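Local atomic coordinates of pyruvate kinase (Cryptosporidium parvum, PDB entry 4DRS), a protein that probably catalyses the last step of glycolysis, passing the phosphate of phosphoenolpyruvate to ADP to give pyruvate and ATP, with magnesium and potassium as cofactors. Residues A[159-170]-A[195-206]; A[218-227]-A[247-257]. All coordinates share one frame; numbering follows the deposited sequence.

Interaction 1: A[159-170]-A[195-206]; sequences SVQIGSTVLIAD and IGERKNMNLPGC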
loop_
_atom_site.group_PDB
_atom_site.type_symbol
_atom_site.label_atom_id
_atom_site.label_comp_id
_atom_site.label_asym_id
_atom_site.label_seq_id
_atom_site.Cartn_x
_atom_site.Cartn_y
_atom_site.Cartn_z
ATOM N N SER A 159 -51.122 -4.966 25.865
ATOM C CA SER A 159 -49.866 -4.541 25.240
ATOM C C SER A 159 -49.860 -3.068 24.831
ATOM O O SER A 159 -48.800 -2.500 24.553
ATOM C CB SER A 159 -49.550 -5.419 24.028
ATOM O OG SER A 159 -49.393 -6.771 24.419
ATOM N N VAL A 160 -51.044 -2.465 24.782
ATOM C CA VAL A 160 -51.182 -1.040 24.481
ATOM C C VAL A 160 -51.711 -0.268 25.692
ATOM O O VAL A 160 -52.098 -0.862 26.699
ATOM C CB VAL A 160 -52.094 -0.784 23.252
ATOM C CG1 VAL A 160 -51.497 -1.413 21.999
ATOM C CG2 VAL A 160 -53.511 -1.289 23.496
ATOM N N GLN A 161 -51.706 1.056 25.588
ATOM C CA GLN A 161 -52.358 1.922 26.571
ATOM C C GLN A 161 -53.128 3.023 25.846
ATOM O O GLN A 161 -52.924 3.236 24.650
ATOM C CB GLN A 161 -51.340 2.504 27.560
ATOM C CG GLN A 161 -50.107 3.125 26.916
ATOM C CD GLN A 161 -49.209 3.831 27.914
ATOM O OE1 GLN A 161 -48.862 3.283 28.960
ATOM N NE2 GLN A 161 -48.818 5.056 27.587
ATOM N N ILE A 162 -54.026 3.702 26.559
ATOM C CA ILE A 162 -54.776 4.818 25.982
ATOM C C ILE A 162 -53.781 5.811 25.382
ATOM O O ILE A 162 -52.927 6.345 26.092
ATOM C CB ILE A 162 -55.672 5.529 27.031
ATOM C CG1 ILE A 162 -56.585 4.529 27.767
ATOM C CG2 ILE A 162 -56.458 6.674 26.397
ATOM C CD1 ILE A 162 -57.702 3.913 26.944
ATOM N N GLY A 163 -53.872 6.023 24.073
ATOM C CA GLY A 163 -52.975 6.948 23.383
ATOM C C GLY A 163 -51.927 6.299 22.494
ATOM O O GLY A 163 -51.330 6.974 21.650
ATOM N N SER A 164 -51.699 4.998 22.681
ATOM C CA SER A 164 -50.764 4.234 21.841
ATOM C C SER A 164 -51.209 4.218 20.381
ATOM O O SER A 164 -52.407 4.283 20.086
ATOM C CB SER A 164 -50.616 2.793 22.343
ATOM O OG SER A 164 -50.031 2.745 23.633
ATOM N N THR A 165 -50.239 4.133 19.477
ATOM C CA THR A 165 -50.522 4.076 18.045
ATOM C C THR A 165 -50.429 2.644 17.512
ATOM O O THR A 165 -49.481 1.918 17.819
ATOM C CB THR A 165 -49.599 5.011 17.230
ATOM O OG1 THR A 165 -48.227 4.667 17.471
ATOM C CG2 THR A 165 -49.831 6.473 17.616
ATOM N N VAL A 166 -51.429 2.245 16.731
ATOM C CA VAL A 166 -51.460 0.920 16.118
ATOM C C VAL A 166 -51.390 1.082 14.603
ATOM O O VAL A 166 -52.216 1.779 14.009
ATOM C CB VAL A 166 -52.730 0.129 16.513
ATOM C CG1 VAL A 166 -52.681 -1.285 15.954
ATOM C CG2 VAL A 166 -52.899 0.092 18.026
ATOM N N LEU A 167 -50.391 0.449 13.989
ATOM C CA LEU A 167 -50.184 0.539 12.542
ATOM C C LEU A 167 -50.592 -0.742 11.828
ATOM O O LEU A 167 -50.253 -1.838 12.265
ATOM C CB LEU A 167 -48.725 0.883 12.214
ATOM C CG LEU A 167 -48.166 2.227 12.698
ATOM C CD1 LEU A 167 -46.691 2.342 12.346
ATOM C CD2 LEU A 167 -48.942 3.411 12.133
ATOM N N ILE A 168 -51.320 -0.592 10.727
ATOM C CA ILE A 168 -51.780 -1.735 9.943
ATOM C C ILE A 168 -51.274 -1.635 8.502
ATOM O O ILE A 168 -51.240 -0.545 7.926
ATOM C CB ILE A 168 -53.319 -1.888 10.005
ATOM C CG1 ILE A 168 -53.766 -2.053 11.464
ATOM C CG2 ILE A 168 -53.786 -3.073 9.167
ATOM C CD1 ILE A 168 -55.262 -2.014 11.693
ATOM N N ALA A 169 -50.875 -2.782 7.946
ATOM C CA ALA A 169 -50.330 -2.901 6.585
ATOM C C ALA A 169 -49.052 -2.078 6.366
ATOM O O ALA A 169 -48.872 -1.455 5.316
ATOM C CB ALA A 169 -51.390 -2.575 5.537
ATOM N N ASP A 170 -48.173 -2.101 7.370
ATOM C CA ASP A 170 -46.895 -1.374 7.362
ATOM C C ASP A 170 -47.050 0.120 7.060
ATOM O O ASP A 170 -46.519 0.627 6.068
ATOM C CB ASP A 170 -45.886 -2.031 6.407
ATOM C CG ASP A 170 -45.410 -3.387 6.899
ATOM O OD1 ASP A 170 -44.863 -3.466 8.022
ATOM O OD2 ASP A 170 -45.571 -4.376 6.150
ATOM N N ILE A 195 -57.148 -0.858 2.780
ATOM C CA ILE A 195 -56.433 -2.088 3.169
ATOM C C ILE A 195 -57.251 -3.361 2.910
ATOM O O ILE A 195 -58.478 -3.311 2.819
ATOM C CB ILE A 195 -56.001 -2.072 4.658
ATOM C CG1 ILE A 195 -57.196 -1.767 5.574
ATOM C CG2 ILE A 195 -54.853 -1.095 4.887
ATOM C CD1 ILE A 195 -57.092 -2.382 6.954
ATOM N N GLY A 196 -56.559 -4.496 2.808
ATOM C CA GLY A 196 -57.207 -5.792 2.598
ATOM C C GLY A 196 -57.196 -6.701 3.817
ATOM O O GLY A 196 -57.167 -6.231 4.958
ATOM N N GLU A 197 -57.227 -8.008 3.565
ATOM C CA GLU A 197 -57.231 -9.025 4.620
ATOM C C GLU A 197 -55.806 -9.445 4.973
ATOM O O GLU A 197 -54.860 -9.110 4.251
ATOM C CB GLU A 197 -58.027 -10.257 4.176
ATOM C CG GLU A 197 -59.466 -9.981 3.764
ATOM C CD GLU A 197 -60.237 -11.236 3.387
ATOM O OE1 GLU A 197 -61.480 -11.222 3.507
ATOM O OE2 GLU A 197 -59.610 -12.235 2.971
ATOM N N ARG A 198 -55.663 -10.174 6.083
ATOM C CA ARG A 198 -54.378 -10.733 6.525
ATOM C C ARG A 198 -53.237 -9.715 6.509
ATOM O O ARG A 198 -52.081 -10.073 6.274
ATOM C CB ARG A 198 -53.980 -11.931 5.656
ATOM C CG ARG A 198 -54.785 -13.203 5.854
ATOM C CD ARG A 198 -54.257 -14.258 4.894
ATOM N NE ARG A 198 -54.931 -15.549 5.024
ATOM C CZ ARG A 198 -54.542 -16.526 5.843
ATOM N NH1 ARG A 198 -53.478 -16.372 6.629
ATOM N NH2 ARG A 198 -55.225 -17.663 5.880
ATOM N N LYS A 199 -53.563 -8.448 6.744
ATOM C CA LYS A 199 -52.566 -7.389 6.674
ATOM C C LYS A 199 -51.691 -7.332 7.923
ATOM O O LYS A 199 -52.113 -7.735 9.009
ATOM C CB LYS A 199 -53.224 -6.033 6.400
ATOM C CG LYS A 199 -53.666 -5.838 4.956
ATOM C CD LYS A 199 -52.483 -5.853 3.998
ATOM C CE LYS A 199 -52.932 -5.688 2.557
ATOM N NZ LYS A 199 -51.786 -5.791 1.613
ATOM N N ASN A 200 -50.469 -6.838 7.741
ATOM C CA ASN A 200 -49.505 -6.650 8.825
ATOM C C ASN A 200 -50.038 -5.701 9.897
ATOM O O ASN A 200 -50.878 -4.845 9.614
ATOM C CB ASN A 200 -48.191 -6.099 8.265
ATOM C CG ASN A 200 -47.775 -6.778 6.970
ATOM O OD1 ASN A 200 -47.306 -7.917 6.977
ATOM N ND2 ASN A 200 -47.942 -6.077 5.853
ATOM N N MET A 201 -49.555 -5.862 11.125
ATOM C CA MET A 201 -49.904 -4.950 12.210
ATOM C C MET A 201 -48.672 -4.636 13.048
ATOM O O MET A 201 -47.833 -5.506 13.281
ATOM C CB MET A 201 -51.022 -5.528 13.081
ATOM C CG MET A 201 -51.980 -4.478 13.623
ATOM S SD MET A 201 -53.450 -5.152 14.430
ATOM C CE MET A 201 -52.933 -5.104 16.145
ATOM N N ASN A 202 -48.564 -3.386 13.489
ATOM C CA ASN A 202 -47.402 -2.924 14.242
ATOM C C ASN A 202 -47.792 -2.127 15.477
ATOM O O ASN A 202 -48.765 -1.368 15.455
ATOM C CB ASN A 202 -46.502 -2.069 13.355
ATOM C CG ASN A 202 -46.016 -2.808 12.123
ATOM O OD1 ASN A 202 -45.175 -3.704 12.212
ATOM N ND2 ASN A 202 -46.540 -2.426 10.958
ATOM N N LEU A 203 -47.017 -2.300 16.546
ATOM C CA LEU A 203 -47.234 -1.572 17.794
ATOM C C LEU A 203 -45.963 -0.819 18.209
ATOM O O LEU A 203 -45.179 -1.322 19.022
ATOM C CB LEU A 203 -47.694 -2.525 18.907
ATOM C CG LEU A 203 -48.874 -3.469 18.648
ATOM C CD1 LEU A 203 -49.053 -4.415 19.823
ATOM C CD2 LEU A 203 -50.163 -2.711 18.366
ATOM N N PRO A 204 -45.756 0.393 17.644
ATOM C CA PRO A 204 -44.576 1.215 17.934
ATOM C C PRO A 204 -44.433 1.538 19.420
ATOM O O PRO A 204 -45.408 1.931 20.067
ATOM C CB PRO A 204 -44.837 2.500 17.138
ATOM C CG PRO A 204 -45.760 2.090 16.046
ATOM C CD PRO A 204 -46.643 1.048 16.663
ATOM N N GLY A 205 -43.224 1.356 19.946
ATOM C CA GLY A 205 -42.934 1.617 21.355
ATOM C C GLY A 205 -43.565 0.637 22.334
ATOM O O GLY A 205 -43.516 0.850 23.547
ATOM N N CYS A 206 -44.156 -0.435 21.809
ATOM C CA CYS A 206 -44.801 -1.447 22.640
ATOM C C CYS A 206 -44.097 -2.795 22.507
ATOM O O CYS A 206 -43.677 -3.184 21.415
ATOM C CB CYS A 206 -46.285 -1.584 22.280
ATOM S SG CYS A 206 -47.271 -0.077 22.478
#

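Interaction 2: A[218-227]-A[247-257]; sequences RHDIVDFALK and CRQIISENTQY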
loop_
_atom_site.group_PDB
_atom_site.type_symbol
_atom_site.label_atom_id
_atom_site.label_comp_id
_atom_site.label_asym_id
_atom_site.label_seq_id
_atom_site.Cartn_x
_atom_site.Cartn_y
_atom_site.Cartn_z
ATOM N N ARG A 218 -42.330 -24.079 15.437
ATOM C CA ARG A 218 -41.795 -25.386 15.827
ATOM C C ARG A 218 -42.386 -26.495 14.969
ATOM O O ARG A 218 -41.667 -27.374 14.497
ATOM C CB ARG A 218 -42.082 -25.680 17.301
ATOM C CG ARG A 218 -41.368 -24.773 18.297
ATOM C CD ARG A 218 -41.300 -25.419 19.674
ATOM N NE ARG A 218 -40.912 -26.824 19.543
ATOM C CZ ARG A 218 -40.234 -27.519 20.452
ATOM N NH1 ARG A 218 -39.843 -26.944 21.588
ATOM N NH2 ARG A 218 -39.938 -28.792 20.211
ATOM N N HIS A 219 -43.698 -26.435 14.766
ATOM C CA HIS A 219 -44.406 -27.406 13.949
ATOM C C HIS A 219 -43.895 -27.404 12.532
ATOM O O HIS A 219 -43.654 -28.465 11.956
ATOM C CB HIS A 219 -45.914 -27.153 13.992
ATOM C CG HIS A 219 -46.696 -27.955 12.971
ATOM N ND1 HIS A 219 -47.012 -29.257 13.155
ATOM C CD2 HIS A 219 -47.209 -27.596 11.722
ATOM C CE1 HIS A 219 -47.697 -29.707 12.085
ATOM N NE2 HIS A 219 -47.817 -28.690 11.208
ATOM N N ASP A 220 -43.720 -26.214 11.960
ATOM C CA ASP A 220 -43.203 -26.091 10.601
ATOM C C ASP A 220 -41.755 -26.566 10.482
ATOM O O ASP A 220 -41.380 -27.167 9.476
ATOM C CB ASP A 220 -43.323 -24.646 10.112
ATOM C CG ASP A 220 -44.760 -24.182 9.996
ATOM O OD1 ASP A 220 -45.654 -25.024 9.753
ATOM O OD2 ASP A 220 -44.994 -22.964 10.138
ATOM N N ILE A 221 -40.946 -26.289 11.502
ATOM C CA ILE A 221 -39.538 -26.685 11.495
ATOM C C ILE A 221 -39.407 -28.207 11.539
ATOM O O ILE A 221 -38.723 -28.802 10.697
ATOM C CB ILE A 221 -38.747 -26.037 12.658
ATOM C CG1 ILE A 221 -38.521 -24.544 12.389
ATOM C CG2 ILE A 221 -37.409 -26.741 12.865
ATOM C CD1 ILE A 221 -38.143 -23.731 13.609
ATOM N N VAL A 222 -40.083 -28.824 12.510
ATOM C CA VAL A 222 -40.013 -30.264 12.714
ATOM C C VAL A 222 -40.774 -31.021 11.632
ATOM O O VAL A 222 -40.218 -31.918 10.999
ATOM C CB VAL A 222 -40.549 -30.672 14.107
ATOM C CG1 VAL A 222 -40.551 -32.189 14.267
ATOM C CG2 VAL A 222 -39.736 -30.014 15.216
ATOM N N ASP A 223 -42.036 -30.647 11.416
ATOM C CA ASP A 223 -42.947 -31.425 10.567
ATOM C C ASP A 223 -42.951 -31.037 9.094
ATOM O O ASP A 223 -43.716 -31.601 8.306
ATOM C CB ASP A 223 -44.376 -31.386 11.117
ATOM C CG ASP A 223 -44.543 -32.231 12.360
ATOM O OD1 ASP A 223 -43.971 -33.343 12.408
ATOM O OD2 ASP A 223 -45.250 -31.785 13.291
ATOM N N PHE A 224 -42.112 -30.080 8.716
ATOM C CA PHE A 224 -41.953 -29.762 7.303
ATOM C C PHE A 224 -40.482 -29.727 6.880
ATOM O O PHE A 224 -40.057 -30.547 6.065
ATOM C CB PHE A 224 -42.685 -28.469 6.935
ATOM C CG PHE A 224 -43.006 -28.361 5.476
ATOM C CD1 PHE A 224 -44.279 -28.680 5.008
ATOM C CD2 PHE A 224 -42.037 -27.957 4.561
ATOM C CE1 PHE A 224 -44.579 -28.590 3.657
ATOM C CE2 PHE A 224 -42.334 -27.865 3.209
ATOM C CZ PHE A 224 -43.608 -28.178 2.756
ATOM N N ALA A 225 -39.714 -28.796 7.448
ATOM C CA ALA A 225 -38.288 -28.644 7.124
ATOM C C ALA A 225 -37.469 -29.904 7.407
ATOM O O ALA A 225 -36.737 -30.377 6.543
ATOM C CB ALA A 225 -37.695 -27.444 7.850
ATOM N N LEU A 226 -37.599 -30.455 8.609
ATOM C CA LEU A 226 -36.864 -31.664 8.946
ATOM C C LEU A 226 -37.495 -32.878 8.282
ATOM O O LEU A 226 -36.793 -33.703 7.686
ATOM C CB LEU A 226 -36.771 -31.848 10.461
ATOM C CG LEU A 226 -35.972 -30.779 11.219
ATOM C CD1 LEU A 226 -35.919 -31.093 12.706
ATOM C CD2 LEU A 226 -34.565 -30.646 10.644
ATOM N N LYS A 227 -38.822 -32.966 8.371
ATOM C CA LYS A 227 -39.573 -34.093 7.834
ATOM C C LYS A 227 -39.293 -34.306 6.345
ATOM O O LYS A 227 -39.003 -35.424 5.920
ATOM C CB LYS A 227 -41.074 -33.905 8.083
ATOM C CG LYS A 227 -41.918 -35.118 7.722
ATOM C CD LYS A 227 -43.401 -34.859 7.940
ATOM C CE LYS A 227 -44.233 -36.002 7.378
ATOM N NZ LYS A 227 -45.650 -35.950 7.836
ATOM N N CYS A 247 -33.382 -23.012 18.185
ATOM C CA CYS A 247 -33.545 -23.715 16.919
ATOM C C CYS A 247 -32.560 -24.884 16.774
ATOM O O CYS A 247 -32.923 -25.942 16.258
ATOM C CB CYS A 247 -33.417 -22.743 15.744
ATOM S SG CYS A 247 -33.924 -23.451 14.165
ATOM N N ARG A 248 -31.323 -24.686 17.232
ATOM C CA ARG A 248 -30.323 -25.758 17.267
ATOM C C ARG A 248 -30.817 -26.930 18.109
ATOM O O ARG A 248 -30.698 -28.092 17.706
ATOM C CB ARG A 248 -28.992 -25.261 17.854
ATOM C CG ARG A 248 -28.258 -24.217 17.031
ATOM C CD ARG A 248 -27.423 -24.811 15.905
ATOM N NE ARG A 248 -26.684 -23.745 15.234
ATOM C CZ ARG A 248 -26.374 -23.718 13.940
ATOM N NH1 ARG A 248 -26.729 -24.712 13.130
ATOM N NH2 ARG A 248 -25.705 -22.680 13.455
ATOM N N GLN A 249 -31.363 -26.606 19.281
ATOM C CA GLN A 249 -31.865 -27.600 20.217
ATOM C C GLN A 249 -33.018 -28.391 19.606
ATOM O O GLN A 249 -33.035 -29.618 19.676
ATOM C CB GLN A 249 -32.291 -26.940 21.532
ATOM C CG GLN A 249 -32.615 -27.932 22.636
ATOM C CD GLN A 249 -33.149 -27.273 23.895
ATOM O OE1 GLN A 249 -33.930 -26.313 23.834
ATOM N NE2 GLN A 249 -32.737 -27.798 25.050
ATOM N N ILE A 250 -33.965 -27.682 18.991
ATOM C CA ILE A 250 -35.078 -28.324 18.298
ATOM C C ILE A 250 -34.567 -29.321 17.252
ATOM O O ILE A 250 -35.031 -30.462 17.201
ATOM C CB ILE A 250 -36.041 -27.289 17.667
ATOM C CG1 ILE A 250 -36.781 -26.507 18.760
ATOM C CG2 ILE A 250 -37.046 -27.971 16.749
ATOM C CD1 ILE A 250 -37.458 -25.240 18.273
ATOM N N ILE A 251 -33.600 -28.900 16.440
ATOM C CA ILE A 251 -33.017 -29.774 15.422
ATOM C C ILE A 251 -32.394 -31.018 16.062
ATOM O O ILE A 251 -32.636 -32.134 15.604
ATOM C CB ILE A 251 -31.995 -29.024 14.527
ATOM C CG1 ILE A 251 -32.713 -27.995 13.643
ATOM C CG2 ILE A 251 -31.199 -29.995 13.663
ATOM C CD1 ILE A 251 -31.838 -26.835 13.209
ATOM N N SER A 252 -31.619 -30.825 17.128
ATOM C CA SER A 252 -30.945 -31.945 17.791
ATOM C C SER A 252 -31.895 -32.913 18.521
ATOM O O SER A 252 -31.573 -34.092 18.665
ATOM C CB SER A 252 -29.832 -31.451 18.728
ATOM O OG SER A 252 -30.361 -30.835 19.887
ATOM N N GLU A 253 -33.058 -32.421 18.956
ATOM C CA GLU A 253 -34.054 -33.248 19.666
ATOM C C GLU A 253 -35.106 -33.866 18.745
ATOM O O GLU A 253 -36.040 -34.521 19.216
ATOM C CB GLU A 253 -34.810 -32.420 20.699
ATOM C CG GLU A 253 -33.998 -31.903 21.866
ATOM C CD GLU A 253 -34.733 -30.800 22.596
ATOM O OE1 GLU A 253 -35.662 -30.197 22.007
ATOM O OE2 GLU A 253 -34.382 -30.531 23.760
ATOM N N ASN A 254 -34.976 -33.630 17.446
ATOM C CA ASN A 254 -35.940 -34.122 16.477
ATOM C C ASN A 254 -35.237 -34.779 15.309
ATOM O O ASN A 254 -35.012 -34.159 14.272
ATOM C CB ASN A 254 -36.860 -32.996 16.001
ATOM C CG ASN A 254 -37.881 -32.605 17.047
ATOM O OD1 ASN A 254 -38.946 -33.215 17.145
ATOM N ND2 ASN A 254 -37.565 -31.583 17.833
ATOM N N THR A 255 -34.893 -36.047 15.498
ATOM C CA THR A 255 -34.172 -36.827 14.503
ATOM C C THR A 255 -35.009 -38.028 14.070
ATOM O O THR A 255 -34.505 -38.950 13.424
ATOM C CB THR A 255 -32.820 -37.322 15.059
ATOM O OG1 THR A 255 -33.049 -38.161 16.197
ATOM C CG2 THR A 255 -31.924 -36.150 15.471
ATOM N N GLN A 256 -36.294 -38.008 14.426
ATOM C CA GLN A 256 -37.212 -39.104 14.095
ATOM C C GLN A 256 -37.401 -39.310 12.589
ATOM O O GLN A 256 -37.783 -40.399 12.155
ATOM C CB GLN A 256 -38.573 -38.935 14.795
ATOM C CG GLN A 256 -39.447 -37.786 14.300
ATOM C CD GLN A 256 -39.106 -36.461 14.959
ATOM O OE1 GLN A 256 -37.938 -36.089 15.058
ATOM N NE2 GLN A 256 -40.130 -35.741 15.410
ATOM N N TYR A 257 -37.128 -38.272 11.800
ATOM C CA TYR A 257 -37.303 -38.355 10.352
ATOM C C TYR A 257 -36.007 -38.651 9.606
ATOM O O TYR A 257 -35.998 -38.709 8.377
ATOM C CB TYR A 257 -37.966 -37.083 9.807
ATOM C CG TYR A 257 -39.365 -36.847 10.340
ATOM C CD1 TYR A 257 -40.396 -37.752 10.070
ATOM C CD2 TYR A 257 -39.660 -35.721 11.110
ATOM C CE1 TYR A 257 -41.676 -37.545 10.554
ATOM C CE2 TYR A 257 -40.942 -35.503 11.598
ATOM C CZ TYR A 257 -41.946 -36.421 11.317
ATOM O OH TYR A 257 -43.222 -36.218 11.796
#

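Interaction 1: A[159-170]-A[195-206]
With chi1 at -58°, Ile168 lays CG1 beside its backbone N and alongside Met201, both side chains pointing the same way, CG1 to Met201 CG 3.7 Å. A bend at chi3 (97°) then brings Met201 CE against Val166, 3.8 Å from its CG1, while Ile168 CG2 touches Ile195 CD1, the two side chains crossing at about a right angle. Leu203 continues this apolar face, its CD2 reaching the methyls of both Val166 and Val160. The backbones run antiparallel: Leu167 and Asn202 form a hydrogen-bonded pair, Leu167 N to Asn202 O 2.8 Å and Asn202 N to Leu167 O 2.6 Å. Two residues on, past the non-hydrogen-bonded pair Ile168-Met201, Ala169 N donates to Asn200 O (2.7 Å), but from 40° above the carbonyl plane, as the strand turns off at the positive phi of Ala169. On the other face Leu167 CD1 rests on Pro204 CG at 3.8 Å, and Thr165 OG1 touches the same ring. Cys206, last residue of a type II turn from Leu203, packs against Ser159 O. Strand 165-168 thus lies between strands 173-180 and 201-202 in the sheet of the B domain, and the side chains of Leu167 and Asn202 touch Met299 of helix 297-300.

Interaction 2: A[218-227]-A[247-257]
Two successive outer helices of the TIM barrel, 215-226 and 241-252, which precede and follow barrel strand 232-235 in the chain, pack together here, and the loop after the second helix folds back over the end of the first. The short helical segments cross at -45° with their axes 10.4 Å apart. Ile250 fills the middle: its CG2 lies 3.7 Å from Val222 CG2 and also touches Ile221, while CD1 meets the aliphatic part of Arg218. A bend at chi3 (44°) curls that arginine back over Ile250, placing its guanidinium flat above CG1. Past the second helical segment, Asn254 lays a face of its amide over the Val222 methyls, Val222 CG2 3.7 Å from Asn254 CG. The amide is held by its own segment, ND2 giving a bond of 2.8 Å to Ile250 O while OD1 accepts from Gln256 NE2. Leu226, at the end of the wider pi-type turn 221-226, reaches Asn254 O and CB with CD1. Inward, Ile221 touches Ile233, and Cys247 and Ile251 touch Ile267, tying the pair to two barrel strands. Tyr257 closes the outer end. Lys227, extended beyond CG, runs across one ring face with CG 3.7 Å from the centroid, a CH-pi contact, and Gln256 CG covers the opposite face near the rim. At the ring edge, Tyr257 OH donates to Asp223 OD1 at 3.0 Å, meeting it nearly along the C-O bond.

Overall arrangement
Interaction 1 belongs to the B domain, the beta-rich insertion between barrel strand 105-109 and helix 215-226; interaction 2 begins on that very helix, where the chain has returned to the barrel. The two follow in series and do not touch, their centres 32 Å and their nearest atoms about 11 Å apart. Only interaction 1 borders the nucleotide site: the side chain of Asn200 lies about 3 Å from that of Arg116 and about 7 Å from that of His79, nearest atoms, both ADP-binding residues, although no ADP is bound to this chain. Interaction 2 lies on the barrel's outer layer, away from that site.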